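Local atomic coordinates of glutathione S-transferase (Pseudomonas fluorescens, PDB entry 3M3M), a protein that binds glutathione and probably catalyses its transfer to electrophilic substrates, as expected of a glutathione transferase. Residues Leu58-Gly63 and Leu73-Asp78. Sequence-based numbering, arbitrary orientation.
Sequences LELEDG and LNFLAD
L58 and F75 have the nearest CA atoms across the contact, 9.9 Å apart, where strand 58-60 faces helix 73-77. The two axes approach to 11.4 Å with their N-to-C directions 44° apart, a gap bridged by side chains alone. From L60 to G63 the chain reverses in a type I beta turn, closed by the hydrogen bond from G63 N to L60 O. L58 and L60 both point toward the helix, whereas E59 is directed elsewhere and forms a salt bridge with K49. The CD2 methyl of L58 touches both neighbouring helix side chains, 4.0 Å from F75 CD2 and 4.0 Å from L76 CD2. F75, its chi1 of 177° turning CG away from the backbone N, extends its ring toward L60, which meets it from the opposite direction, its CD2 lying 3.8 Å from F75 CE2. The CD2 methyls of L58 and L60 both meet the ring obliquely. Y4 of strand 4-8 touches L58, L60 and F75, while M21 and L22 of helix 13-24 pack on L76. This is helix-on-sheet packing in the thioredoxin-like glutathione transferase N-terminal domain, joining the hairpin strand 57-60 to helix 69-77, whose first residue, S69, binds glutathione.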
ATOM      1  N   LEU A  58      -0.203   6.363 -12.420  1.00  9.56           N
ATOM      2  CA  LEU A  58      -1.559   6.889 -12.689  1.00 10.60           C
ATOM      3  C   LEU A  58      -1.368   7.843 -13.854  1.00 11.58           C
ATOM      4  O   LEU A  58      -0.574   8.795 -13.798  1.00 11.02           O
ATOM      5  CB  LEU A  58      -2.124   7.650 -11.497  1.00 12.22           C
ATOM      6  CG  LEU A  58      -3.482   8.323 -11.765  1.00 12.65           C
ATOM      7  CD1 LEU A  58      -4.494   7.245 -11.929  1.00 13.17           C
ATOM      8  CD2 LEU A  58      -3.960   9.213 -10.622  1.00 14.93           C
ATOM      9  N   GLU A  59      -2.087   7.556 -14.941  1.00 10.62           N
ATOM     10  CA  GLU A  59      -1.997   8.427 -16.112  1.00 11.55           C
ATOM     11  C   GLU A  59      -3.311   9.196 -16.256  1.00 13.11           C
ATOM     12  O   GLU A  59      -4.398   8.613 -16.197  1.00 12.85           O
ATOM     13  CB  GLU A  59      -1.759   7.569 -17.367  1.00 11.65           C
ATOM     14  CG  GLU A  59      -1.804   8.434 -18.674  1.00 13.22           C
ATOM     15  CD  GLU A  59      -1.610   7.501 -19.878  1.00 25.14           C
ATOM     16  OE1 GLU A  59      -0.630   6.807 -19.911  1.00 21.70           O
ATOM     17  OE2 GLU A  59      -2.439   7.482 -20.802  1.00 36.03           O
ATOM     18  N   LEU A  60      -3.202  10.516 -16.362  1.00 12.80           N
ATOM     19  CA  LEU A  60      -4.361  11.424 -16.464  1.00 15.12           C
ATOM     20  C   LEU A  60      -4.737  11.624 -17.929  1.00 17.71           C
ATOM     21  O   LEU A  60      -4.008  11.247 -18.846  1.00 17.70           O
ATOM     22  CB  LEU A  60      -4.023  12.804 -15.831  1.00 13.36           C
ATOM     23  CG  LEU A  60      -3.322  12.690 -14.427  1.00 16.05           C
ATOM     24  CD1 LEU A  60      -2.942  14.101 -13.917  1.00 17.84           C
ATOM     25  CD2 LEU A  60      -4.186  11.926 -13.358  1.00 18.04           C
ATOM     26  N   GLU A  61      -5.881  12.277 -18.127  1.00 20.53           N
ATOM     27  CA  GLU A  61      -6.433  12.426 -19.480  1.00 25.28           C
ATOM     28  C   GLU A  61      -5.518  13.147 -20.450  1.00 24.31           C
ATOM     29  O   GLU A  61      -5.481  12.797 -21.628  1.00 24.86           O
ATOM     30  CB  GLU A  61      -7.791  13.128 -19.333  1.00 27.35           C
ATOM     31  CG  GLU A  61      -8.771  12.906 -20.461  1.00 39.13           C
ATOM     32  CD  GLU A  61     -10.196  13.456 -20.108  1.00 48.69           C
ATOM     33  OE1 GLU A  61     -10.587  13.448 -18.904  1.00 52.93           O
ATOM     34  OE2 GLU A  61     -10.915  13.903 -21.037  1.00 52.79           O
ATOM     35  N   ASP A  62      -4.675  14.065 -19.987  1.00 23.38           N
ATOM     36  CA  ASP A  62      -3.747  14.786 -20.869  1.00 24.67           C
ATOM     37  C   ASP A  62      -2.413  14.076 -21.075  1.00 24.65           C
ATOM     38  O   ASP A  62      -1.489  14.579 -21.724  1.00 22.94           O
ATOM     39  CB  ASP A  62      -3.592  16.233 -20.402  1.00 27.01           C
ATOM     40  CG  ASP A  62      -2.865  16.359 -19.026  1.00 31.84           C
ATOM     41  OD1 ASP A  62      -2.396  15.316 -18.471  1.00 28.45           O
ATOM     42  OD2 ASP A  62      -2.756  17.500 -18.522  1.00 32.06           O
ATOM     43  N   GLY A  63      -2.304  12.864 -20.505  1.00 23.18           N
ATOM     44  CA  GLY A  63      -1.101  12.053 -20.700  1.00 22.06           C
ATOM     45  C   GLY A  63      -0.106  12.161 -19.544  1.00 19.99           C
ATOM     46  O   GLY A  63       0.856  11.405 -19.520  1.00 18.66           O
ATOM     47  N   LEU A  73      -1.930   8.461  -3.880  1.00  6.55           N
ATOM     48  CA  LEU A  73      -2.960   8.561  -2.864  1.00  7.14           C
ATOM     49  C   LEU A  73      -3.195  10.026  -2.494  1.00  9.14           C
ATOM     50  O   LEU A  73      -4.359  10.464  -2.335  1.00  8.39           O
ATOM     51  CB  LEU A  73      -2.593   7.770  -1.600  1.00  8.85           C
ATOM     52  CG  LEU A  73      -2.551   6.227  -1.739  1.00  6.92           C
ATOM     53  CD1 LEU A  73      -2.078   5.608  -0.403  1.00  8.86           C
ATOM     54  CD2 LEU A  73      -4.019   5.768  -2.108  1.00  8.85           C
ATOM     55  N   ASN A  74      -2.097  10.790  -2.298  1.00  6.35           N
ATOM     56  CA  ASN A  74      -2.327  12.234  -1.971  1.00  7.58           C
ATOM     57  C   ASN A  74      -3.092  12.989  -3.075  1.00  8.59           C
ATOM     58  O   ASN A  74      -3.974  13.861  -2.729  1.00  9.89           O
ATOM     59  CB  ASN A  74      -0.981  12.893  -1.698  1.00  8.14           C
ATOM     60  CG  ASN A  74      -0.532  12.706  -0.191  1.00  8.42           C
ATOM     61  OD1 ASN A  74      -0.897  13.495   0.674  1.00  9.86           O
ATOM     62  ND2 ASN A  74       0.105  11.609   0.113  1.00  6.62           N
ATOM     63  N   PHE A  75      -2.720  12.759  -4.341  1.00  8.13           N
ATOM     64  CA  PHE A  75      -3.397  13.460  -5.459  1.00  7.06           C
ATOM     65  C   PHE A  75      -4.906  13.087  -5.450  1.00  8.76           C
ATOM     66  O   PHE A  75      -5.764  13.995  -5.576  1.00 10.18           O
ATOM     67  CB  PHE A  75      -2.813  12.974  -6.735  1.00  7.97           C
ATOM     68  CG  PHE A  75      -3.427  13.516  -7.922  1.00 11.15           C
ATOM     69  CD1 PHE A  75      -3.208  14.867  -8.256  1.00 13.78           C
ATOM     70  CD2 PHE A  75      -4.311  12.710  -8.738  1.00 14.06           C
ATOM     71  CE1 PHE A  75      -3.784  15.420  -9.462  1.00 15.74           C
ATOM     72  CE2 PHE A  75      -4.872  13.293  -9.934  1.00 16.09           C
ATOM     73  CZ  PHE A  75      -4.658  14.642 -10.211  1.00 14.94           C
ATOM     74  N   LEU A  76      -5.215  11.783  -5.315  1.00  9.26           N
ATOM     75  CA  LEU A  76      -6.657  11.362  -5.394  1.00  8.59           C
ATOM     76  C   LEU A  76      -7.463  11.847  -4.217  1.00  9.89           C
ATOM     77  O   LEU A  76      -8.681  12.197  -4.339  1.00 11.43           O
ATOM     78  CB  LEU A  76      -6.772   9.816  -5.503  1.00  7.75           C
ATOM     79  CG  LEU A  76      -6.180   9.284  -6.794  1.00 11.01           C
ATOM     80  CD1 LEU A  76      -6.103   7.722  -6.840  1.00 10.43           C
ATOM     81  CD2 LEU A  76      -6.936   9.835  -8.038  1.00 11.16           C
ATOM     82  N   ALA A  77      -6.848  11.897  -3.058  1.00 10.31           N
ATOM     83  CA  ALA A  77      -7.572  12.147  -1.766  1.00 10.34           C
ATOM     84  C   ALA A  77      -7.717  13.649  -1.449  1.00 15.99           C
ATOM     85  O   ALA A  77      -8.396  14.043  -0.480  1.00 15.70           O
ATOM     86  CB  ALA A  77      -6.854  11.471  -0.569  1.00 10.77           C
ATOM     87  N   ASP A  78      -6.936  14.479  -2.149  1.00 17.83           N
ATOM     88  CA  ASP A  78      -6.807  15.859  -1.613  1.00 20.76           C
ATOM     89  C   ASP A  78      -8.222  16.495  -1.739  1.00 18.85           C
ATOM     90  O   ASP A  78      -8.919  16.322  -2.762  1.00 17.75           O
ATOM     91  CB  ASP A  78      -5.804  16.632  -2.418  1.00 23.33           C
ATOM     92  CG  ASP A  78      -5.824  18.109  -2.085  1.00 31.96           C
ATOM     93  OD1 ASP A  78      -6.225  18.888  -3.023  1.00 40.61           O
ATOM     94  OD2 ASP A  78      -5.611  18.402  -0.865  1.00 36.29           O
TER